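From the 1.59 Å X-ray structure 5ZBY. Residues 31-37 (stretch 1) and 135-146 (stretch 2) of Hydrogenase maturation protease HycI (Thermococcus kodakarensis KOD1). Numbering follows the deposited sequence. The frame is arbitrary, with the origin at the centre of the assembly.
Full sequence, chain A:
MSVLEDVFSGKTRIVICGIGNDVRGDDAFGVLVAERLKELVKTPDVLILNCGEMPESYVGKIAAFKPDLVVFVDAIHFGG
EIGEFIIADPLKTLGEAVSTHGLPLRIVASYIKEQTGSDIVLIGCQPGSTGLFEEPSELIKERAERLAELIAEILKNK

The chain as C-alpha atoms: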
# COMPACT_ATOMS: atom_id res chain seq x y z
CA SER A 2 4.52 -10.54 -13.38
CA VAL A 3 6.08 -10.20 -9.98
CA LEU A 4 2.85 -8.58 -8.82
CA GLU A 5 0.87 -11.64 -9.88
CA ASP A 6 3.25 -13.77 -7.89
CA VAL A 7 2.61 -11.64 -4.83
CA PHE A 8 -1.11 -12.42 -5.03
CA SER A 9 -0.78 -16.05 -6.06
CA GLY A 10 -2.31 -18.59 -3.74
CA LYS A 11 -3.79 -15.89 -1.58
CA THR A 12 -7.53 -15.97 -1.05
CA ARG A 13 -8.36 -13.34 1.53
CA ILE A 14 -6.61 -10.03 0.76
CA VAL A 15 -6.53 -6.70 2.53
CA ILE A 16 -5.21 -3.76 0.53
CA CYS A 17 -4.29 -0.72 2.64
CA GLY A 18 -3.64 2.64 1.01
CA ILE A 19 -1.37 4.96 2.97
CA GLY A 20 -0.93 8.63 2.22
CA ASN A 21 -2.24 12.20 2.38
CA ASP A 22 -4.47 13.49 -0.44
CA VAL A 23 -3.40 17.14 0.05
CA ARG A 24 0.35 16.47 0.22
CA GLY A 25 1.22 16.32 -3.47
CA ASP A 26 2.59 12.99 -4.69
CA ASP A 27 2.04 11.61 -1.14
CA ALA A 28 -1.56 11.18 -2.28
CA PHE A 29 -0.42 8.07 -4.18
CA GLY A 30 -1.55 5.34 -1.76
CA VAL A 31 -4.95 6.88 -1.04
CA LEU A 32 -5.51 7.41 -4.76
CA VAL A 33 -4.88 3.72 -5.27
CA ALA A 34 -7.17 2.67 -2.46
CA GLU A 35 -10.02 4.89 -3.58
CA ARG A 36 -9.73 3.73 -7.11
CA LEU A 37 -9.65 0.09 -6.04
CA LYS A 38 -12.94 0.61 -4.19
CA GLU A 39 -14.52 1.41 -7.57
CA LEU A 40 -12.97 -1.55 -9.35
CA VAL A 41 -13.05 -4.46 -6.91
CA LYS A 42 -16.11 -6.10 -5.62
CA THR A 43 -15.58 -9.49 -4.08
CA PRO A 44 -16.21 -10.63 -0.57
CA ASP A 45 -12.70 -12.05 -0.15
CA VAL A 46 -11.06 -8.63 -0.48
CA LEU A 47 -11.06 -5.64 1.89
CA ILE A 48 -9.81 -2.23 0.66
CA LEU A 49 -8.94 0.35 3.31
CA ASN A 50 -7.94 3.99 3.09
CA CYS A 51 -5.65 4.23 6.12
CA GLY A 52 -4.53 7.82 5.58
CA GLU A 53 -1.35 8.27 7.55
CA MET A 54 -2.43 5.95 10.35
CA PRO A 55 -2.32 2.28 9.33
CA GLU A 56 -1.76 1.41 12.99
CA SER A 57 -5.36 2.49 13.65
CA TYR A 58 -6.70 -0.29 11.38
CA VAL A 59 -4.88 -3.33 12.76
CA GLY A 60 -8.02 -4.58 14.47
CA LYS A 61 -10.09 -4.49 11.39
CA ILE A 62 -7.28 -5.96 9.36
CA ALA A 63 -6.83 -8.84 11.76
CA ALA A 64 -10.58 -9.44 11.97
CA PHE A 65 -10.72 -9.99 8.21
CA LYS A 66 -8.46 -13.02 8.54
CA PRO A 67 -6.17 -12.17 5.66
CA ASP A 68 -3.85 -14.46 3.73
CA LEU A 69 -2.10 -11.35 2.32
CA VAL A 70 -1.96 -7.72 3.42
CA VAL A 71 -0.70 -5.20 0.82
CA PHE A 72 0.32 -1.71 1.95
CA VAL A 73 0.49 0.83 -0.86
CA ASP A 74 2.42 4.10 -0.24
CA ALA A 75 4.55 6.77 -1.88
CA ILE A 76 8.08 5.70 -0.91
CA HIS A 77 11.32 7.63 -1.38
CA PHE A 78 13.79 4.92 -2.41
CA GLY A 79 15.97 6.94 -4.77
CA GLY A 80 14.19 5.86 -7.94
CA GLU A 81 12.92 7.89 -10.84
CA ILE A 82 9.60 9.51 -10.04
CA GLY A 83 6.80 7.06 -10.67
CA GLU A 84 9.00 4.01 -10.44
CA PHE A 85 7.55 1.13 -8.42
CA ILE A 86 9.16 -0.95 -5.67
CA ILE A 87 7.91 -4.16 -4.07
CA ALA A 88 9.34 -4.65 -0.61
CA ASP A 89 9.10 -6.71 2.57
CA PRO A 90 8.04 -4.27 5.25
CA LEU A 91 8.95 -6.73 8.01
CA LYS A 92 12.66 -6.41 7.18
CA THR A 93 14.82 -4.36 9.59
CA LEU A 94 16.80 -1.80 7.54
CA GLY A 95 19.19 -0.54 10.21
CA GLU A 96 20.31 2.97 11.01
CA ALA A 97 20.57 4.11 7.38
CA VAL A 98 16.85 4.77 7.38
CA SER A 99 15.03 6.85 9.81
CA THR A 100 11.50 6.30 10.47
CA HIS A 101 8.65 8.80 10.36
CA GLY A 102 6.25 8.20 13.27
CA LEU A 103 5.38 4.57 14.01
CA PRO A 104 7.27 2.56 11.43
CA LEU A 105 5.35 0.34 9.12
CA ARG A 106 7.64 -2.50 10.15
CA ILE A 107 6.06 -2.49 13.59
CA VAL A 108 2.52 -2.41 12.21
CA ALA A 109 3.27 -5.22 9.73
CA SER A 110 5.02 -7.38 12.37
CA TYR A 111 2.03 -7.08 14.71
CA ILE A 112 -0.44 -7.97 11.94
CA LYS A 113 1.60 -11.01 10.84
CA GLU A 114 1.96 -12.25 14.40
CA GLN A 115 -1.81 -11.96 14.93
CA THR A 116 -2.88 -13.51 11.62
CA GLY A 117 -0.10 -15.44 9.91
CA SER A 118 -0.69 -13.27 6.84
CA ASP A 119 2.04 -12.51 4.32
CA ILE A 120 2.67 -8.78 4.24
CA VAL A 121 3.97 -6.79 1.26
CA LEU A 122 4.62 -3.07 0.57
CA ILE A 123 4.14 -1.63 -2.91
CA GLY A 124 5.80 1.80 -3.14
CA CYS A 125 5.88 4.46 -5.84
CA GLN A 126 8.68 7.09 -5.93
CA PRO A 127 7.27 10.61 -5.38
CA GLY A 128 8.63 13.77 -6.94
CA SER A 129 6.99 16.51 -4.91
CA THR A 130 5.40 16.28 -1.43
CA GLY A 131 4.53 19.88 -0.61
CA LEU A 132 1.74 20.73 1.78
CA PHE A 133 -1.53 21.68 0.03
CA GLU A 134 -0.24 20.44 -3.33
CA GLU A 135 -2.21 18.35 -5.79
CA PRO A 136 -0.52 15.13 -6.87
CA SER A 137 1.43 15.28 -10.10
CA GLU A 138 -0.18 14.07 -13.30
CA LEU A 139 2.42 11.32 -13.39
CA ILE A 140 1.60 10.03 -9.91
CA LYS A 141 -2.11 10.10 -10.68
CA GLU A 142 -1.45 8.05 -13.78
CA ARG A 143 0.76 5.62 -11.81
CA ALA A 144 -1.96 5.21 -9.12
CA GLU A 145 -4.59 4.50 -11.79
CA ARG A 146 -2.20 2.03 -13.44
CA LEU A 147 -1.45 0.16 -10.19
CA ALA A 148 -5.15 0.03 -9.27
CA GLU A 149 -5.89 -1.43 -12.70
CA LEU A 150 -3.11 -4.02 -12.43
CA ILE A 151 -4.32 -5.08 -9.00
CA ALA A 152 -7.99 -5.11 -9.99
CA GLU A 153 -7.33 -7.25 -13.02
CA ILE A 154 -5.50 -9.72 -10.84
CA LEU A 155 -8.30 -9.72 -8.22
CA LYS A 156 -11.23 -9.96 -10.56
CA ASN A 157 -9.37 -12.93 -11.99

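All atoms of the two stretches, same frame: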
# COMPACT_ATOMS: atom_id res chain seq x y z
N VAL A 31 -3.50 6.68 -1.22
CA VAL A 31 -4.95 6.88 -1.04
C VAL A 31 -5.64 6.94 -2.39
O VAL A 31 -6.77 6.41 -2.53
CB VAL A 31 -5.26 8.11 -0.17
CG1 VAL A 31 -4.60 7.93 1.17
CG2 VAL A 31 -4.81 9.37 -0.82
N LEU A 32 -4.94 7.43 -3.41
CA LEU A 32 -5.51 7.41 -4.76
C LEU A 32 -5.74 5.97 -5.15
O LEU A 32 -6.83 5.62 -5.68
CB LEU A 32 -4.58 8.12 -5.76
CG LEU A 32 -4.49 9.65 -5.59
CD1 LEU A 32 -3.45 10.23 -6.51
CD2 LEU A 32 -5.83 10.27 -5.85
N VAL A 33 -4.76 5.12 -4.85
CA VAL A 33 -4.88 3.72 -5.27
C VAL A 33 -6.05 3.07 -4.55
O VAL A 33 -6.89 2.41 -5.20
CB VAL A 33 -3.60 2.93 -5.01
CG1 VAL A 33 -3.83 1.44 -5.29
CG2 VAL A 33 -2.49 3.43 -5.94
N ALA A 34 -6.15 3.32 -3.25
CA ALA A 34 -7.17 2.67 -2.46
C ALA A 34 -8.52 3.14 -2.99
O ALA A 34 -9.43 2.31 -3.15
CB ALA A 34 -7.02 3.00 -0.97
N GLU A 35 -8.66 4.44 -3.27
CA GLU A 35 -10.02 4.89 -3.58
C GLU A 35 -10.39 4.37 -4.93
O GLU A 35 -11.55 3.96 -5.16
CB GLU A 35 -10.14 6.42 -3.50
CG GLU A 35 -10.11 6.88 -2.05
CD GLU A 35 -11.30 6.36 -1.25
OE1 GLU A 35 -12.43 6.43 -1.78
OE2 GLU A 35 -11.12 5.86 -0.11
N ARG A 36 -9.40 4.23 -5.81
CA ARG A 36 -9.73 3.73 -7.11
C ARG A 36 -10.05 2.24 -7.02
O ARG A 36 -10.97 1.75 -7.72
CB ARG A 36 -8.58 3.99 -8.08
CG ARG A 36 -8.85 3.44 -9.47
CD ARG A 36 -10.02 4.17 -10.13
NE ARG A 36 -10.08 3.87 -11.56
CZ ARG A 36 -11.18 3.55 -12.22
NH1 ARG A 36 -12.35 3.51 -11.60
NH2 ARG A 36 -11.11 3.28 -13.52
N LEU A 37 -9.38 1.51 -6.12
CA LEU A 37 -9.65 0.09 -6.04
C LEU A 37 -11.07 -0.14 -5.55
O LEU A 37 -11.71 -1.14 -5.93
CB LEU A 37 -8.67 -0.63 -5.12
CG LEU A 37 -7.31 -0.91 -5.78
CD1 LEU A 37 -6.30 -1.36 -4.71
CD2 LEU A 37 -7.54 -1.98 -6.87
N GLU A 135 -1.54 19.43 -5.09
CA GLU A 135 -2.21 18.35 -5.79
C GLU A 135 -1.16 17.31 -6.16
O GLU A 135 0.02 17.66 -6.28
CB GLU A 135 -2.90 18.92 -7.02
CG GLU A 135 -3.71 18.01 -7.86
CD GLU A 135 -4.35 18.77 -9.01
OE1 GLU A 135 -4.09 19.99 -9.12
OE2 GLU A 135 -5.10 18.15 -9.80
N PRO A 136 -1.55 16.03 -6.33
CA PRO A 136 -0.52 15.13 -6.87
C PRO A 136 -0.15 15.48 -8.30
O PRO A 136 -0.96 16.05 -9.02
CB PRO A 136 -1.19 13.74 -6.80
CG PRO A 136 -2.68 14.03 -6.64
CD PRO A 136 -2.75 15.31 -5.87
N SER A 137 1.03 15.10 -8.74
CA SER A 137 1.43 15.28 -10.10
C SER A 137 0.60 14.42 -11.02
O SER A 137 0.03 13.48 -10.61
CB SER A 137 2.90 14.95 -10.25
OG SER A 137 3.18 13.60 -10.09
N GLU A 138 0.50 14.84 -12.27
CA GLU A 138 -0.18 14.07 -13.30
C GLU A 138 0.39 12.68 -13.37
O GLU A 138 -0.34 11.70 -13.47
CB GLU A 138 -0.02 14.75 -14.66
CG GLU A 138 -0.53 16.16 -14.66
CD GLU A 138 -2.02 16.21 -14.39
OE1 GLU A 138 -2.74 15.38 -14.97
OE2 GLU A 138 -2.47 17.06 -13.58
N LEU A 139 1.71 12.60 -13.28
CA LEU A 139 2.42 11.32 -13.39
C LEU A 139 2.00 10.36 -12.26
O LEU A 139 1.66 9.24 -12.52
CB LEU A 139 3.94 11.54 -13.38
CG LEU A 139 4.79 10.26 -13.35
CD1 LEU A 139 4.41 9.32 -14.45
CD2 LEU A 139 6.28 10.71 -13.52
N ILE A 140 2.00 10.84 -11.04
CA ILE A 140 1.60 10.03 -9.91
C ILE A 140 0.14 9.62 -10.01
O ILE A 140 -0.19 8.56 -9.63
CB ILE A 140 1.92 10.71 -8.58
CG1 ILE A 140 3.41 10.68 -8.30
CG2 ILE A 140 1.17 10.11 -7.40
CD1 ILE A 140 4.13 9.44 -8.69
N LYS A 141 -0.71 10.51 -10.47
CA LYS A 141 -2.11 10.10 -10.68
C LYS A 141 -2.20 8.98 -11.68
O LYS A 141 -2.98 8.02 -11.49
CB LYS A 141 -2.98 11.27 -11.16
CG LYS A 141 -3.18 12.34 -10.11
CD LYS A 141 -4.00 13.50 -10.66
CE LYS A 141 -3.16 14.71 -10.94
NZ LYS A 141 -4.04 15.87 -11.29
N GLU A 142 -1.41 9.08 -12.74
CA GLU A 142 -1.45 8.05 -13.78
C GLU A 142 -0.90 6.73 -13.22
O GLU A 142 -1.42 5.64 -13.55
CB GLU A 142 -0.69 8.52 -15.03
CG GLU A 142 -0.65 7.50 -16.15
CD GLU A 142 0.54 6.57 -16.06
OE1 GLU A 142 1.62 7.04 -15.63
OE2 GLU A 142 0.40 5.37 -16.42
N ARG A 143 0.13 6.81 -12.38
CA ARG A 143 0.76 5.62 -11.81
C ARG A 143 -0.23 4.97 -10.83
O ARG A 143 -0.31 3.74 -10.74
CB ARG A 143 2.09 5.98 -11.11
CG ARG A 143 3.25 6.36 -12.09
CD ARG A 143 3.81 5.15 -12.84
NE ARG A 143 2.96 4.80 -13.97
CZ ARG A 143 3.14 3.74 -14.74
NH1 ARG A 143 4.16 2.93 -14.51
NH2 ARG A 143 2.30 3.49 -15.74
N ALA A 144 -0.96 5.78 -10.06
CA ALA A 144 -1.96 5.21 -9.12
C ALA A 144 -3.05 4.49 -9.90
O ALA A 144 -3.45 3.38 -9.53
CB ALA A 144 -2.57 6.30 -8.25
N GLU A 145 -3.51 5.12 -10.98
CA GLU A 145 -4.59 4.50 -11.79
C GLU A 145 -4.06 3.19 -12.39
O GLU A 145 -4.74 2.16 -12.40
CB GLU A 145 -5.07 5.48 -12.87
CG GLU A 145 -6.14 4.94 -13.80
CD GLU A 145 -7.48 4.77 -13.10
OE1 GLU A 145 -7.77 5.50 -12.12
OE2 GLU A 145 -8.26 3.89 -13.54
N ARG A 146 -2.83 3.23 -12.89
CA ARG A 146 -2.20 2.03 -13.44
C ARG A 146 -2.06 0.89 -12.42
O ARG A 146 -2.46 -0.26 -12.69
CB ARG A 146 -0.84 2.42 -14.03
CG ARG A 146 -0.07 1.26 -14.60
CD ARG A 146 -0.87 0.58 -15.68
NE ARG A 146 -0.06 -0.40 -16.39
CZ ARG A 146 -0.54 -1.21 -17.33
NH1 ARG A 146 -1.83 -1.16 -17.65
NH2 ARG A 146 0.27 -2.08 -17.92

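How do two segments more than a hundred residues apart in sequence come to lie side by side? They meet mainly through helices: residues 31-37 lie within one helix, and residues 138-146 open another. Their N-to-C directions differ by 42°, and their axes approach to 8.5 Å. The small side chain of Ala144 sits where the backbones come nearest, with Val33 CA and Ala144 CA 5.1 Å apart. Within the helices, backbone amides bond carbonyls four residues back, as in Arg36 N to Leu32 O at 2.9 Å and Ala144 N to Ile140 O at 2.9 Å; the hydrogen bonds between the stretches are all between side chains.

What fills the space between the helices? Ala144 points its CB toward the first helix and touches two residues there: Leu32 CB lies 3.7 Å from Ala144 CB, and Val33 CG2 lies 3.7 Å from Ala144 CB. Leu32 also reaches back toward the start of the second stretch, where its CD1 packs 3.9 Å from Pro136 CG. These contacts are apolar and need no polar partners.

Which polar groups join the two stretches? Arg36 and Glu145 form the salt bridge across the contact. Arg36 NE donates to Glu145 OE2 at 2.7 Å, and Arg36 NH2 donates to Glu145 OE2 at 2.9 Å, so this oxygen, at the guanidinium edge near its plane, accepts from two nitrogens. Glu145 OE1 receives a weak bond from Arg36 NE at 2.9 Å, its N-H...acceptor angle only 127°. The CA-to-CB bond of Glu145 runs sideways, but the end of the side chain comes nearer and brings the carboxylate to Arg36. The remaining terminal nitrogen, Arg36 NH1, is hydrogen-bonded to a residue just outside the stretches.

How are the other charges and the helix start of the second stretch satisfied? Ser137, at the N-cap, accepts from Ile140 N through its OG at 3.1 Å, giving a partner to an amide that the first turn would otherwise leave without a helical carbonyl. Lys141 brushes Leu32 with its aliphatic part, Lys141 CG lying 4.2 Å from Leu32 CD1, while its amine leads away to two carboxylates: Lys141 NZ is 2.9 Å from Glu135 OE2 and 3.0 Å from Glu138 OE2, both salt bridges. Arg143 likewise turns away, pairing with its neighbour through Arg143 NH2 to Glu142 OE2 at 2.8 Å and Arg143 NE to Glu142 OE1 at 3.1 Å.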